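Local structure of cycloalternan-forming enzyme (Listeria monocytogenes serovar 1/2a, 5F7U) at residues Val794-Lys797 and Ala798-Ile802; Glu856-Asn860 and Glu861-Val865; Gly946-Thr949 and Asn950-Thr953; Val1006-Gly1010 and Lys1011-Ile1015. The protein belongs to glycoside hydrolase family 31, combining a TIM-barrel domain with several beta-rich domains, among them a family 6 carbohydrate-binding module. The protein carries 1 engineered substitution. One frame throughout, in Å; residues are numbered along the deposited sequence.

Contact 1 (Val794-Lys797 and Ala798-Ile802)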
ATOM      1  N   VAL A 794       6.753  -0.359 -18.861  1.00 13.03           N
ATOM      2  CA  VAL A 794       7.370   0.402 -17.755  1.00 13.03           C
ATOM      3  C   VAL A 794       8.146   1.561 -18.370  1.00 13.34           C
ATOM      4  O   VAL A 794       8.917   1.344 -19.302  1.00 13.75           O
ATOM      5  CB  VAL A 794       8.323  -0.439 -16.869  1.00 13.17           C
ATOM      6  CG1 VAL A 794       8.839   0.408 -15.706  1.00 13.51           C
ATOM      7  CG2 VAL A 794       7.619  -1.673 -16.282  1.00 13.16           C
ATOM      8  N   PHE A 795       7.941   2.768 -17.839  1.00 13.43           N
ATOM      9  CA  PHE A 795       8.540   3.985 -18.398  1.00 13.59           C
ATOM     10  C   PHE A 795       9.260   4.800 -17.337  1.00 13.94           C
ATOM     11  O   PHE A 795       8.790   4.903 -16.194  1.00 13.36           O
ATOM     12  CB  PHE A 795       7.470   4.879 -19.023  1.00 13.74           C
ATOM     13  CG  PHE A 795       6.494   4.142 -19.898  1.00 13.83           C
ATOM     14  CD1 PHE A 795       5.405   3.472 -19.333  1.00 13.48           C
ATOM     15  CD2 PHE A 795       6.661   4.120 -21.299  1.00 14.46           C
ATOM     16  CE1 PHE A 795       4.504   2.779 -20.134  1.00 13.94           C
ATOM     17  CE2 PHE A 795       5.744   3.448 -22.105  1.00 14.78           C
ATOM     18  CZ  PHE A 795       4.665   2.775 -21.519  1.00 14.53           C
ATOM     19  N   ALA A 796      10.388   5.392 -17.723  1.00 14.42           N
ATOM     20  CA  ALA A 796      11.113   6.292 -16.830  1.00 15.13           C
ATOM     21  C   ALA A 796      10.773   7.738 -17.133  1.00 15.70           C
ATOM     22  O   ALA A 796      10.742   8.150 -18.282  1.00 16.10           O
ATOM     23  CB  ALA A 796      12.618   6.084 -16.958  1.00 15.21           C
ATOM     24  N   LYS A 797      10.578   8.495 -16.061  1.00 16.45           N
ATOM     25  CA  LYS A 797      10.297   9.930 -16.080  1.00 17.38           C
ATOM     26  C   LYS A 797      11.528  10.701 -16.536  1.00 17.35           C
ATOM     27  O   LYS A 797      12.660  10.287 -16.274  1.00 17.23           O
ATOM     28  CB  LYS A 797       9.952  10.324 -14.650  1.00 19.36           C
ATOM     29  CG  LYS A 797       9.462  11.726 -14.430  1.00 22.10           C
ATOM     30  CD  LYS A 797       8.842  11.809 -13.035  1.00 23.62           C
ATOM     31  CE  LYS A 797       9.849  11.812 -11.902  1.00 25.11           C
ATOM     32  NZ  LYS A 797       9.112  12.098 -10.624  1.00 26.60           N
ATOM     33  N   ALA A 798      11.302  11.831 -17.215  1.00 17.49           N
ATOM     34  CA  ALA A 798      12.394  12.721 -17.635  1.00 17.37           C
ATOM     35  C   ALA A 798      13.264  13.118 -16.447  1.00 17.21           C
ATOM     36  O   ALA A 798      12.748  13.492 -15.394  1.00 16.66           O
ATOM     37  CB  ALA A 798      11.821  13.964 -18.324  1.00 18.04           C
ATOM     38  N   GLY A 799      14.578  13.022 -16.613  1.00 17.20           N
ATOM     39  CA  GLY A 799      15.501  13.425 -15.553  1.00 17.51           C
ATOM     40  C   GLY A 799      15.858  12.290 -14.615  1.00 17.29           C
ATOM     41  O   GLY A 799      16.747  12.461 -13.776  1.00 17.93           O
ATOM     42  N   ALA A 800      15.221  11.126 -14.782  1.00 16.58           N
ATOM     43  CA  ALA A 800      15.464   9.963 -13.895  1.00 16.24           C
ATOM     44  C   ALA A 800      16.931   9.555 -13.846  1.00 16.51           C
ATOM     45  O   ALA A 800      17.613   9.536 -14.867  1.00 16.72           O
ATOM     46  CB  ALA A 800      14.611   8.774 -14.310  1.00 15.79           C
ATOM     47  N   ILE A 801      17.386   9.245 -12.638  1.00 16.45           N
ATOM     48  CA  ILE A 801      18.700   8.646 -12.372  1.00 16.77           C
ATOM     49  C   ILE A 801      18.379   7.377 -11.591  1.00 16.62           C
ATOM     50  O   ILE A 801      17.896   7.445 -10.463  1.00 16.94           O
ATOM     51  CB  ILE A 801      19.633   9.587 -11.563  1.00 17.18           C
ATOM     52  CG1 ILE A 801      19.868  10.899 -12.339  1.00 17.83           C
ATOM     53  CG2 ILE A 801      20.962   8.876 -11.279  1.00 17.96           C
ATOM     54  CD1 ILE A 801      20.227  12.105 -11.474  1.00 18.15           C
ATOM     55  N   ILE A 802      18.596   6.223 -12.228  1.00 16.54           N
ATOM     56  CA  ILE A 802      18.148   4.931 -11.675  1.00 16.02           C
ATOM     57  C   ILE A 802      19.352   4.023 -11.413  1.00 16.24           C
ATOM     58  O   ILE A 802      19.959   3.542 -12.361  1.00 16.62           O
ATOM     59  CB  ILE A 802      17.144   4.241 -12.625  1.00 15.95           C
ATOM     60  CG1 ILE A 802      15.914   5.148 -12.849  1.00 15.77           C
ATOM     61  CG2 ILE A 802      16.723   2.865 -12.090  1.00 15.86           C
ATOM     62  CD1 ILE A 802      15.140   4.819 -14.123  1.00 16.20           C
TER
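A type II beta turn from Lys797 to Ala800 carries the chain out of strand 794-797 and into strand 801-806, and on its inner side Ala796, Ala800 and Ile802 come together. The turn closes through one backbone bond, Ala800 N to Lys797 O at 3.1 Å, with an N-H...O angle of 150°. Ala800 CB lies 3.2 Å from the same Lys797 O, so this oxygen is met by both the amide and the methyl of one residue. Gly799 occupies the third position of the turn with a positive phi of 91°, where a beta carbon would press against the preceding carbonyl; its own oxygen is hydrogen-bonded to Ser836 OG. The two strands belong to different sheets, 794-797 running between 746-748 and 767-770 in the C-terminal domain of the family 31 architecture, while 801-806 is an outermost strand of a mixed sheet, so the turn is a passage from one sheet to the next and not a hairpin. Across the bend, the CB of Ala796 meets Ala800 CB at 4.3 Å and the CD1 tip of Ile802 at 4.0 Å. Ile802 reaches it with CG1 opposite the carbonyl carbon and CD1 extended beyond. Leu746 touches both Ala796 and Ile802. Lys797 bends at chi3 (74°) and its NZ is hydrogen-bonded to Asp744 O, while Trp768 lies against its side chain.

Contact 2 (Glu856-Asn860 and Glu861-Val865)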
ATOM      1  N   GLU A 856      21.951  18.210 -18.044  1.00 20.55           N
ATOM      2  CA  GLU A 856      21.671  18.037 -19.456  1.00 20.59           C
ATOM      3  C   GLU A 856      21.829  19.371 -20.167  1.00 21.26           C
ATOM      4  O   GLU A 856      21.241  20.375 -19.760  1.00 21.05           O
ATOM      5  CB  GLU A 856      20.266  17.450 -19.640  1.00 20.14           C
ATOM      6  CG  GLU A 856      19.797  17.343 -21.081  1.00 20.38           C
ATOM      7  CD  GLU A 856      19.097  18.600 -21.554  1.00 20.73           C
ATOM      8  OE1 GLU A 856      18.073  18.970 -20.941  1.00 20.61           O
ATOM      9  OE2 GLU A 856      19.575  19.205 -22.534  1.00 21.20           O
ATOM     10  N   ASP A 857      22.651  19.367 -21.213  1.00 21.42           N
ATOM     11  CA  ASP A 857      22.924  20.576 -22.006  1.00 22.15           C
ATOM     12  C   ASP A 857      23.004  20.208 -23.490  1.00 21.90           C
ATOM     13  O   ASP A 857      23.961  20.568 -24.182  1.00 22.50           O
ATOM     14  CB  ASP A 857      24.222  21.251 -21.503  1.00 23.43           C
ATOM     15  CG  ASP A 857      24.452  22.656 -22.092  1.00 25.16           C
ATOM     16  OD1 ASP A 857      23.535  23.250 -22.700  1.00 25.51           O
ATOM     17  OD2 ASP A 857      25.583  23.181 -21.954  1.00 26.21           O
ATOM     18  N   PHE A 858      21.982  19.493 -23.977  1.00 21.15           N
ATOM     19  CA  PHE A 858      21.909  19.084 -25.391  1.00 21.37           C
ATOM     20  C   PHE A 858      22.008  20.259 -26.370  1.00 22.35           C
ATOM     21  O   PHE A 858      22.548  20.123 -27.474  1.00 22.84           O
ATOM     22  CB  PHE A 858      20.614  18.298 -25.668  1.00 20.47           C
ATOM     23  CG  PHE A 858      20.588  16.915 -25.080  1.00 19.67           C
ATOM     24  CD1 PHE A 858      21.702  16.074 -25.142  1.00 19.70           C
ATOM     25  CD2 PHE A 858      19.404  16.426 -24.502  1.00 18.90           C
ATOM     26  CE1 PHE A 858      21.658  14.792 -24.602  1.00 19.21           C
ATOM     27  CE2 PHE A 858      19.352  15.147 -23.967  1.00 18.46           C
ATOM     28  CZ  PHE A 858      20.481  14.322 -24.027  1.00 18.67           C
ATOM     29  N   ALA A 859      21.521  21.422 -25.948  1.00 22.86           N
ATOM     30  CA  ALA A 859      21.590  22.630 -26.753  1.00 23.80           C
ATOM     31  C   ALA A 859      23.042  22.967 -27.118  1.00 24.59           C
ATOM     32  O   ALA A 859      23.301  23.561 -28.172  1.00 25.38           O
ATOM     33  CB  ALA A 859      20.933  23.781 -26.019  1.00 24.33           C
ATOM     34  N   ASN A 860      23.976  22.555 -26.255  1.00 24.52           N
ATOM     35  CA  ASN A 860      25.416  22.669 -26.521  1.00 25.39           C
ATOM     36  C   ASN A 860      26.098  21.299 -26.696  1.00 25.28           C
ATOM     37  O   ASN A 860      27.316  21.164 -26.548  1.00 25.30           O
ATOM     38  CB  ASN A 860      26.069  23.511 -25.427  1.00 25.92           C
ATOM     39  CG  ASN A 860      25.591  24.947 -25.454  1.00 26.57           C
ATOM     40  OD1 ASN A 860      26.006  25.731 -26.310  1.00 27.46           O
ATOM     41  ND2 ASN A 860      24.708  25.300 -24.524  1.00 26.44           N
ATOM     42  N   GLU A 861      25.271  20.300 -27.023  1.00 24.96           N
ATOM     43  CA  GLU A 861      25.674  18.913 -27.268  1.00 25.11           C
ATOM     44  C   GLU A 861      26.489  18.287 -26.133  1.00 24.67           C
ATOM     45  O   GLU A 861      27.487  17.622 -26.373  1.00 25.01           O
ATOM     46  CB  GLU A 861      26.324  18.732 -28.651  1.00 26.70           C
ATOM     47  CG  GLU A 861      25.355  18.989 -29.811  1.00 27.91           C
ATOM     48  CD  GLU A 861      25.878  18.578 -31.182  1.00 29.70           C
ATOM     49  OE1 GLU A 861      25.049  18.493 -32.130  1.00 30.30           O
ATOM     50  OE2 GLU A 861      27.104  18.364 -31.331  1.00 30.55           O
ATOM     51  N   LYS A 862      26.020  18.486 -24.903  1.00 23.94           N
ATOM     52  CA  LYS A 862      26.744  18.068 -23.702  1.00 23.91           C
ATOM     53  C   LYS A 862      25.799  17.505 -22.651  1.00 22.58           C
ATOM     54  O   LYS A 862      24.679  17.957 -22.520  1.00 21.55           O
ATOM     55  CB  LYS A 862      27.475  19.284 -23.135  1.00 25.87           C
ATOM     56  CG  LYS A 862      28.414  18.996 -21.982  1.00 27.71           C
ATOM     57  CD  LYS A 862      29.165  20.267 -21.589  1.00 29.64           C
ATOM     58  CE  LYS A 862      30.097  20.719 -22.699  1.00 31.35           C
ATOM     59  NZ  LYS A 862      30.861  21.952 -22.332  1.00 33.86           N
ATOM     60  N   VAL A 863      26.253  16.470 -21.948  1.00 21.69           N
ATOM     61  CA  VAL A 863      25.603  16.008 -20.726  1.00 20.90           C
ATOM     62  C   VAL A 863      26.741  15.865 -19.727  1.00 21.21           C
ATOM     63  O   VAL A 863      27.761  15.249 -20.031  1.00 21.25           O
ATOM     64  CB  VAL A 863      24.854  14.667 -20.910  1.00 20.17           C
ATOM     65  CG1 VAL A 863      24.329  14.135 -19.574  1.00 19.66           C
ATOM     66  CG2 VAL A 863      23.660  14.843 -21.841  1.00 19.87           C
ATOM     67  N   SER A 864      26.565  16.444 -18.547  1.00 21.29           N
ATOM     68  CA  SER A 864      27.577  16.333 -17.504  1.00 22.20           C
ATOM     69  C   SER A 864      27.028  15.538 -16.338  1.00 21.91           C
ATOM     70  O   SER A 864      25.869  15.696 -15.963  1.00 21.65           O
ATOM     71  CB  SER A 864      28.037  17.717 -17.057  1.00 22.75           C
ATOM     72  OG  SER A 864      28.512  18.451 -18.176  1.00 23.63           O
ATOM     73  N   VAL A 865      27.856  14.647 -15.802  1.00 22.19           N
ATOM     74  CA  VAL A 865      27.483  13.859 -14.622  1.00 22.38           C
ATOM     75  C   VAL A 865      28.507  14.128 -13.523  1.00 23.64           C
ATOM     76  O   VAL A 865      29.720  13.984 -13.745  1.00 23.82           O
ATOM     77  CB  VAL A 865      27.391  12.349 -14.928  1.00 21.88           C
ATOM     78  CG1 VAL A 865      26.976  11.564 -13.673  1.00 21.79           C
ATOM     79  CG2 VAL A 865      26.400  12.090 -16.052  1.00 21.61           C
TER
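This is a local contact at the end of a beta hairpin, in which the last residues of strand 848-857 turn back through Phe858-Glu861 onto strand 862-867, in an antiparallel sheet whose next strand is 929-934. Asp857 and Lys862 form the hydrogen-bonded pair, with Asp857 N 2.8 Å from Lys862 O and Lys862 N 3.0 Å from Asp857 O. Asn860 N also donates to Asp857 O, and it and Lys862 N approach from opposite faces of the carbonyl plane, which leaves this oxygen gripped by two amides. Glu861 and Lys862 both face Asp857, a G1 beta bulge, and Glu861 takes the positive phi of 54° that goes with its first position; its N reaches Phe858 O at 2.8 Å from well above the carbonyl plane. The side chains tie the turn further. Asn860 ND2 gives a nearly straight bond (171°) to the syn side of Asp857 OD1, 3.0 Å away. Glu856 OE2 receives Phe858 N at 2.8 Å on its anti lone pair while OE1 takes Gly834 N, so the carboxylate is held through both oxygens. Phe858 and Val863 point the same way, side by side, with CE1 3.4 Å from CG2, and Val936 touches both. Lys862 bends at chi3, its NZ 5.4 Å from Asp857 OD2, not in contact, though the opposite charges may attract weakly. Glu861 OE1 continues outward to Asn937 ND2.

Contact 3 (Gly946-Thr949 and Asn950-Thr953). With GLC (alpha-D-glucopyranose), chain B.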
ATOM      1  N   GLY A 946       7.407   4.334 -34.541  1.00 22.67           N
ATOM      2  CA  GLY A 946       6.406   5.337 -34.928  1.00 23.18           C
ATOM      3  C   GLY A 946       5.047   4.714 -35.206  1.00 23.91           C
ATOM      4  O   GLY A 946       4.894   3.479 -35.183  1.00 24.26           O
ATOM      5  N   HIS A 947       4.051   5.567 -35.433  1.00 24.44           N
ATOM      6  CA  HIS A 947       2.724   5.125 -35.881  1.00 25.72           C
ATOM      7  C   HIS A 947       2.779   4.925 -37.382  1.00 25.56           C
ATOM      8  O   HIS A 947       3.003   5.875 -38.135  1.00 24.65           O
ATOM      9  CB  HIS A 947       1.648   6.149 -35.510  1.00 27.41           C
ATOM     10  CG  HIS A 947       1.647   6.512 -34.057  1.00 29.18           C
ATOM     11  ND1 HIS A 947       1.019   5.744 -33.101  1.00 30.87           N
ATOM     12  CD2 HIS A 947       2.212   7.550 -33.393  1.00 29.98           C
ATOM     13  CE1 HIS A 947       1.186   6.294 -31.910  1.00 30.95           C
ATOM     14  NE2 HIS A 947       1.899   7.396 -32.061  1.00 31.15           N
ATOM     15  N   LEU A 948       2.587   3.684 -37.817  1.00 25.88           N
ATOM     16  CA  LEU A 948       2.818   3.336 -39.216  1.00 26.40           C
ATOM     17  C   LEU A 948       1.525   3.101 -39.977  1.00 27.64           C
ATOM     18  O   LEU A 948       0.616   2.438 -39.472  1.00 28.73           O
ATOM     19  CB  LEU A 948       3.714   2.093 -39.313  1.00 26.63           C
ATOM     20  CG  LEU A 948       5.006   2.040 -38.487  1.00 26.10           C
ATOM     21  CD1 LEU A 948       5.727   0.718 -38.720  1.00 26.61           C
ATOM     22  CD2 LEU A 948       5.928   3.210 -38.808  1.00 25.21           C
ATOM     23  N   THR A 949       1.464   3.616 -41.198  1.00 28.07           N
ATOM     24  CA  THR A 949       0.315   3.416 -42.086  1.00 29.08           C
ATOM     25  C   THR A 949       0.781   2.830 -43.405  1.00 30.12           C
ATOM     26  O   THR A 949       1.547   3.477 -44.137  1.00 29.49           O
ATOM     27  CB  THR A 949      -0.420   4.741 -42.331  1.00 29.45           C
ATOM     28  OG1 THR A 949      -0.816   5.280 -41.070  1.00 29.65           O
ATOM     29  CG2 THR A 949      -1.662   4.542 -43.222  1.00 30.12           C
ATOM     30  N   ASN A 950       0.303   1.607 -43.692  1.00 31.13           N
ATOM     31  CA  ASN A 950       0.604   0.857 -44.937  1.00 32.59           C
ATOM     32  C   ASN A 950       2.098   0.675 -45.199  1.00 32.24           C
ATOM     33  O   ASN A 950       2.558   0.696 -46.352  1.00 32.41           O
ATOM     34  CB  ASN A 950      -0.077   1.496 -46.165  1.00 33.94           C
ATOM     35  CG  ASN A 950      -1.578   1.601 -46.023  1.00 34.93           C
ATOM     36  OD1 ASN A 950      -2.233   0.679 -45.539  1.00 36.30           O
ATOM     37  ND2 ASN A 950      -2.138   2.724 -46.465  1.00 35.20           N
ATOM     38  N   VAL A 951       2.852   0.515 -44.118  1.00 31.20           N
ATOM     39  CA  VAL A 951       4.301   0.448 -44.192  1.00 31.07           C
ATOM     40  C   VAL A 951       4.796  -0.460 -43.071  1.00 30.85           C
ATOM     41  O   VAL A 951       4.192  -0.503 -42.005  1.00 30.32           O
ATOM     42  CB  VAL A 951       4.941   1.876 -44.186  1.00 30.28           C
ATOM     43  CG1 VAL A 951       5.069   2.460 -42.787  1.00 29.10           C
ATOM     44  CG2 VAL A 951       6.285   1.852 -44.874  1.00 30.98           C
ATOM     45  N   THR A 952       5.876  -1.195 -43.322  1.00 33.37           N
ATOM     46  CA  THR A 952       6.383  -2.183 -42.359  1.00 33.62           C
ATOM     47  C   THR A 952       7.852  -1.920 -42.029  1.00 32.29           C
ATOM     48  O   THR A 952       8.476  -0.993 -42.578  1.00 31.32           O
ATOM     49  CB  THR A 952       6.209  -3.652 -42.850  1.00 36.09           C
ATOM     50  OG1 THR A 952       6.959  -3.853 -44.054  1.00 37.14           O
ATOM     51  CG2 THR A 952       4.740  -4.008 -43.087  1.00 37.90           C
ATOM     52  N   THR A 953       8.395  -2.727 -41.125  1.00 31.49           N
ATOM     53  CA  THR A 953       9.762  -2.548 -40.662  1.00 30.32           C
ATOM     54  C   THR A 953      10.663  -3.660 -41.181  1.00 31.18           C
ATOM     55  O   THR A 953      10.180  -4.727 -41.569  1.00 32.30           O
ATOM     56  CB  THR A 953       9.847  -2.464 -39.120  1.00 29.77           C
ATOM     57  OG1 THR A 953       9.373  -3.685 -38.544  1.00 30.72           O
ATOM     58  CG2 THR A 953       9.013  -1.303 -38.589  1.00 28.85           C
TER
HETATM   59  C1  GLC B   4       0.936  -1.591 -33.688  1.00 45.73           C
HETATM   60  C2  GLC B   4       1.030  -1.956 -35.188  1.00 45.63           C
HETATM   61  C3  GLC B   4       1.766  -0.886 -35.994  1.00 45.95           C
HETATM   62  C4  GLC B   4       1.131   0.492 -35.793  1.00 46.66           C
HETATM   63  C5  GLC B   4       0.886   0.854 -34.316  1.00 46.22           C
HETATM   64  C6  GLC B   4      -0.568   1.296 -34.110  1.00 46.06           C
HETATM   65  O2  GLC B   4       1.640  -3.236 -35.406  1.00 45.38           O
HETATM   66  O3  GLC B   4       1.740  -1.219 -37.389  1.00 43.81           O
HETATM   67  O4  GLC B   4       1.960   1.486 -36.395  1.00 46.21           O
HETATM   68  O5  GLC B   4       1.280  -0.202 -33.400  1.00 45.97           O
HETATM   69  O6  GLC B   4      -0.731   1.923 -32.832  1.00 47.80           O
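Leu948 stands between the glucose and Val951, touching the sugar with its backbone and the following loop with its side chain. Leu948 N donates to GLC O4 at 2.7 Å in a bond of 164°, and O4 returns a weak, long bond to Leu948 O. Leu948 CB also lies against the oxygen, 3.5 Å from GLC O4. On the other side the same CB meets Val951 CG1 at 3.7 Å, the two side chains crossing at about a right angle; chi1 of Val951 (82°) sets CG1 between its backbone N and carbonyl carbon and so turns it to the leucine. Further out, Leu948 CD1 comes 3.9 Å from Thr953 CG2, and Thr953 itself touches another glucose of the pocket. His947 brings the edge of its ring to GLC O6, near the ring plane, and its NE2 is held by Asp979 OD2. In the next shell, Asn950 bends the chain with a positive phi (55°) and passes its ND2 to Lys973 O, while Val966 lies against both Leu948 and Val951. Strand 947-949 is an outer strand of its sheet in the family 6 carbohydrate-binding module: His947 and Thr949 bond to strand 975-981. The alternation of an edge strand turns the Leu948 amide away from that neighbour, so O4 is read by main-chain polarity, and the apolar packing behind Leu948 probably steadies the strand that presents it.

Contact 4 (Val1006-Gly1010 and Lys1011-Ile1015)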
ATOM      1  N   VAL A1006       6.570  16.234 -45.040  1.00 22.03           N
ATOM      2  CA  VAL A1006       6.524  16.243 -43.583  1.00 20.92           C
ATOM      3  C   VAL A1006       5.486  17.269 -43.125  1.00 20.21           C
ATOM      4  O   VAL A1006       5.396  18.353 -43.701  1.00 20.39           O
ATOM      5  CB  VAL A1006       7.907  16.584 -42.960  1.00 20.86           C
ATOM      6  CG1 VAL A1006       7.916  16.233 -41.468  1.00 20.88           C
ATOM      7  CG2 VAL A1006       9.011  15.807 -43.667  1.00 21.74           C
ATOM      8  N   TYR A1007       4.718  16.909 -42.097  1.00 18.89           N
ATOM      9  CA  TYR A1007       3.787  17.826 -41.446  1.00 18.65           C
ATOM     10  C   TYR A1007       4.225  17.955 -40.001  1.00 17.38           C
ATOM     11  O   TYR A1007       4.365  16.941 -39.296  1.00 16.80           O
ATOM     12  CB  TYR A1007       2.361  17.278 -41.497  1.00 19.50           C
ATOM     13  CG  TYR A1007       1.793  17.188 -42.891  1.00 20.94           C
ATOM     14  CD1 TYR A1007       2.073  16.096 -43.717  1.00 21.60           C
ATOM     15  CD2 TYR A1007       0.965  18.202 -43.384  1.00 21.94           C
ATOM     16  CE1 TYR A1007       1.535  16.014 -45.000  1.00 23.11           C
ATOM     17  CE2 TYR A1007       0.414  18.124 -44.654  1.00 23.50           C
ATOM     18  CZ  TYR A1007       0.706  17.034 -45.460  1.00 24.06           C
ATOM     19  OH  TYR A1007       0.163  16.980 -46.723  1.00 25.93           O
ATOM     20  N   ILE A1008       4.422  19.194 -39.562  1.00 16.84           N
ATOM     21  CA  ILE A1008       4.792  19.475 -38.179  1.00 16.03           C
ATOM     22  C   ILE A1008       3.611  20.202 -37.571  1.00 16.02           C
ATOM     23  O   ILE A1008       3.343  21.359 -37.926  1.00 15.92           O
ATOM     24  CB  ILE A1008       6.065  20.369 -38.074  1.00 16.33           C
ATOM     25  CG1 ILE A1008       7.245  19.809 -38.903  1.00 16.68           C
ATOM     26  CG2 ILE A1008       6.423  20.601 -36.592  1.00 15.96           C
ATOM     27  CD1 ILE A1008       7.766  18.462 -38.437  1.00 16.49           C
ATOM     28  N   ASN A1009       2.881  19.513 -36.690  1.00 15.38           N
ATOM     29  CA  ASN A1009       1.632  20.056 -36.152  1.00 16.00           C
ATOM     30  C   ASN A1009       0.766  20.670 -37.255  1.00 16.65           C
ATOM     31  O   ASN A1009       0.242  21.773 -37.093  1.00 16.94           O
ATOM     32  CB  ASN A1009       1.936  21.101 -35.067  1.00 15.76           C
ATOM     33  CG  ASN A1009       2.693  20.521 -33.907  1.00 15.53           C
ATOM     34  OD1 ASN A1009       2.340  19.451 -33.383  1.00 15.81           O
ATOM     35  ND2 ASN A1009       3.747  21.223 -33.485  1.00 15.29           N
ATOM     36  N   GLY A1010       0.639  19.945 -38.370  1.00 16.88           N
ATOM     37  CA  GLY A1010      -0.204  20.349 -39.508  1.00 17.97           C
ATOM     38  C   GLY A1010       0.444  21.207 -40.592  1.00 18.47           C
ATOM     39  O   GLY A1010      -0.177  21.450 -41.637  1.00 19.47           O
ATOM     40  N   LYS A1011       1.669  21.680 -40.345  1.00 18.02           N
ATOM     41  CA  LYS A1011       2.371  22.585 -41.281  1.00 18.84           C
ATOM     42  C   LYS A1011       3.272  21.755 -42.190  1.00 19.11           C
ATOM     43  O   LYS A1011       4.181  21.075 -41.712  1.00 18.28           O
ATOM     44  CB  LYS A1011       3.185  23.643 -40.511  1.00 18.55           C
ATOM     45  CG  LYS A1011       3.791  24.735 -41.400  1.00 19.70           C
ATOM     46  CD  LYS A1011       4.649  25.691 -40.588  1.00 19.77           C
ATOM     47  CE  LYS A1011       4.990  26.936 -41.398  1.00 21.27           C
ATOM     48  NZ  LYS A1011       5.752  27.896 -40.542  1.00 21.99           N
ATOM     49  N   LYS A1012       3.003  21.829 -43.492  1.00 20.67           N
ATOM     50  CA  LYS A1012       3.627  20.960 -44.498  1.00 22.03           C
ATOM     51  C   LYS A1012       4.952  21.512 -45.028  1.00 22.23           C
ATOM     52  O   LYS A1012       5.089  22.706 -45.267  1.00 22.53           O
ATOM     53  CB  LYS A1012       2.640  20.790 -45.661  1.00 23.99           C
ATOM     54  CG  LYS A1012       3.043  19.854 -46.796  1.00 25.77           C
ATOM     55  CD  LYS A1012       1.951  19.731 -47.856  1.00 28.00           C
ATOM     56  CE  LYS A1012       1.724  21.015 -48.642  1.00 29.84           C
ATOM     57  NZ  LYS A1012       0.897  20.780 -49.865  1.00 32.65           N
ATOM     58  N   GLN A1013       5.915  20.626 -45.244  1.00 22.38           N
ATOM     59  CA  GLN A1013       7.070  20.956 -46.099  1.00 23.49           C
ATOM     60  C   GLN A1013       7.525  19.699 -46.802  1.00 24.35           C
ATOM     61  O   GLN A1013       7.259  18.590 -46.329  1.00 23.46           O
ATOM     62  CB  GLN A1013       8.217  21.551 -45.283  1.00 23.36           C
ATOM     63  CG  GLN A1013       8.726  20.651 -44.173  1.00 22.77           C
ATOM     64  CD  GLN A1013       9.878  21.271 -43.429  1.00 23.17           C
ATOM     65  OE1 GLN A1013      10.929  21.558 -44.011  1.00 23.99           O
ATOM     66  NE2 GLN A1013       9.681  21.509 -42.139  1.00 22.82           N
ATOM     67  N   GLN A1014       8.234  19.871 -47.916  1.00 25.83           N
ATOM     68  CA  GLN A1014       8.802  18.733 -48.617  1.00 27.33           C
ATOM     69  C   GLN A1014      10.311  18.680 -48.387  1.00 26.95           C
ATOM     70  O   GLN A1014      10.981  19.713 -48.404  1.00 27.33           O
ATOM     71  CB  GLN A1014       8.476  18.786 -50.112  1.00 29.51           C
ATOM     72  CG  GLN A1014       8.694  17.449 -50.821  1.00 31.50           C
ATOM     73  CD  GLN A1014       8.358  17.463 -52.305  1.00 34.29           C
ATOM     74  OE1 GLN A1014       8.823  18.321 -53.062  1.00 36.27           O
ATOM     75  NE2 GLN A1014       7.566  16.485 -52.735  1.00 35.14           N
ATOM     76  N   ILE A1015      10.830  17.475 -48.172  1.00 26.02           N
ATOM     77  CA  ILE A1015      12.251  17.293 -47.885  1.00 26.05           C
ATOM     78  C   ILE A1015      12.899  16.449 -48.974  1.00 26.96           C
ATOM     79  O   ILE A1015      12.265  15.556 -49.537  1.00 27.24           O
ATOM     80  CB  ILE A1015      12.518  16.683 -46.490  1.00 25.09           C
ATOM     81  CG1 ILE A1015      12.021  15.231 -46.399  1.00 25.26           C
ATOM     82  CG2 ILE A1015      11.881  17.564 -45.413  1.00 24.41           C
ATOM     83  CD1 ILE A1015      12.374  14.510 -45.097  1.00 24.72           C
TER
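Tyr1007 and Lys1012 lie side by side and point the same way, the aliphatic part of the lysine running over one face of the ring. Lys1012 CG sits 4.2 Å from the ring centroid and 28° off its normal, a CH-pi contact, and Lys1012 CD continues to 3.5 Å from Tyr1007 OH. Only then does the lysine bend, at chi3 (68°), and its end leaves the ring. Gly1010 O lies in the ring plane at the edge, and the tyrosine hydroxyl is hydrogen-bonded to Glu1047 OE1. The two residues are a non-hydrogen-bonded pair of an antiparallel hairpin, strands 1002-1008 and 1011-1017, in the family 6 carbohydrate-binding module. A type I' turn from Ile1008 to Lys1011 joins them, with Asn1009 and Gly1010 both at positive phi; Asn1009 fastens the bend to the adjacent strand through OD1 to Gln1041 N and ND2 to Asn1040 OD1. Flanking pairs carry the backbone bonds: Val1006 N to Gln1013 O, 2.8 Å, its return Gln1013 N to Val1006 O, also 2.8 Å, Ile1008 N to Lys1011 O at 2.9 Å, and Lys1011 N to Ile1008 O at 3.0 Å. On the opposite face Val1006 CG2 fits against both branches of Ile1015, which it crosses obliquely, 3.8 Å from its CG2 and 3.9 Å from its CD1, with Phe1044 touching both residues. Gln1013, on the same face, sends NE2 to Pro1032 O.

How the contacts relate
The four contacts follow one another along the chain and lie on the same side of its centre. Contacts 1 and 2 have centres about 17 Å apart and both bond to the segment 831-836: Gly799 of contact 1 to Tyr831 and Ser836, Glu856 of contact 2 to Gly834. Contacts 3 and 4, centres about 18 Å apart, reach one five-stranded sheet of the carbohydrate-binding module, contact 3 on the outer strand 947-949, contact 4 on 1002-1008 and the outer strand 1011-1017. One glycan pocket draws on both regions. Contact 3 supplies Gly946, His947, Leu948 and Thr953, while His777 of this pocket meets Phe795 of contact 1; their nearest atoms are about 11 Å apart between contacts 1 and 3.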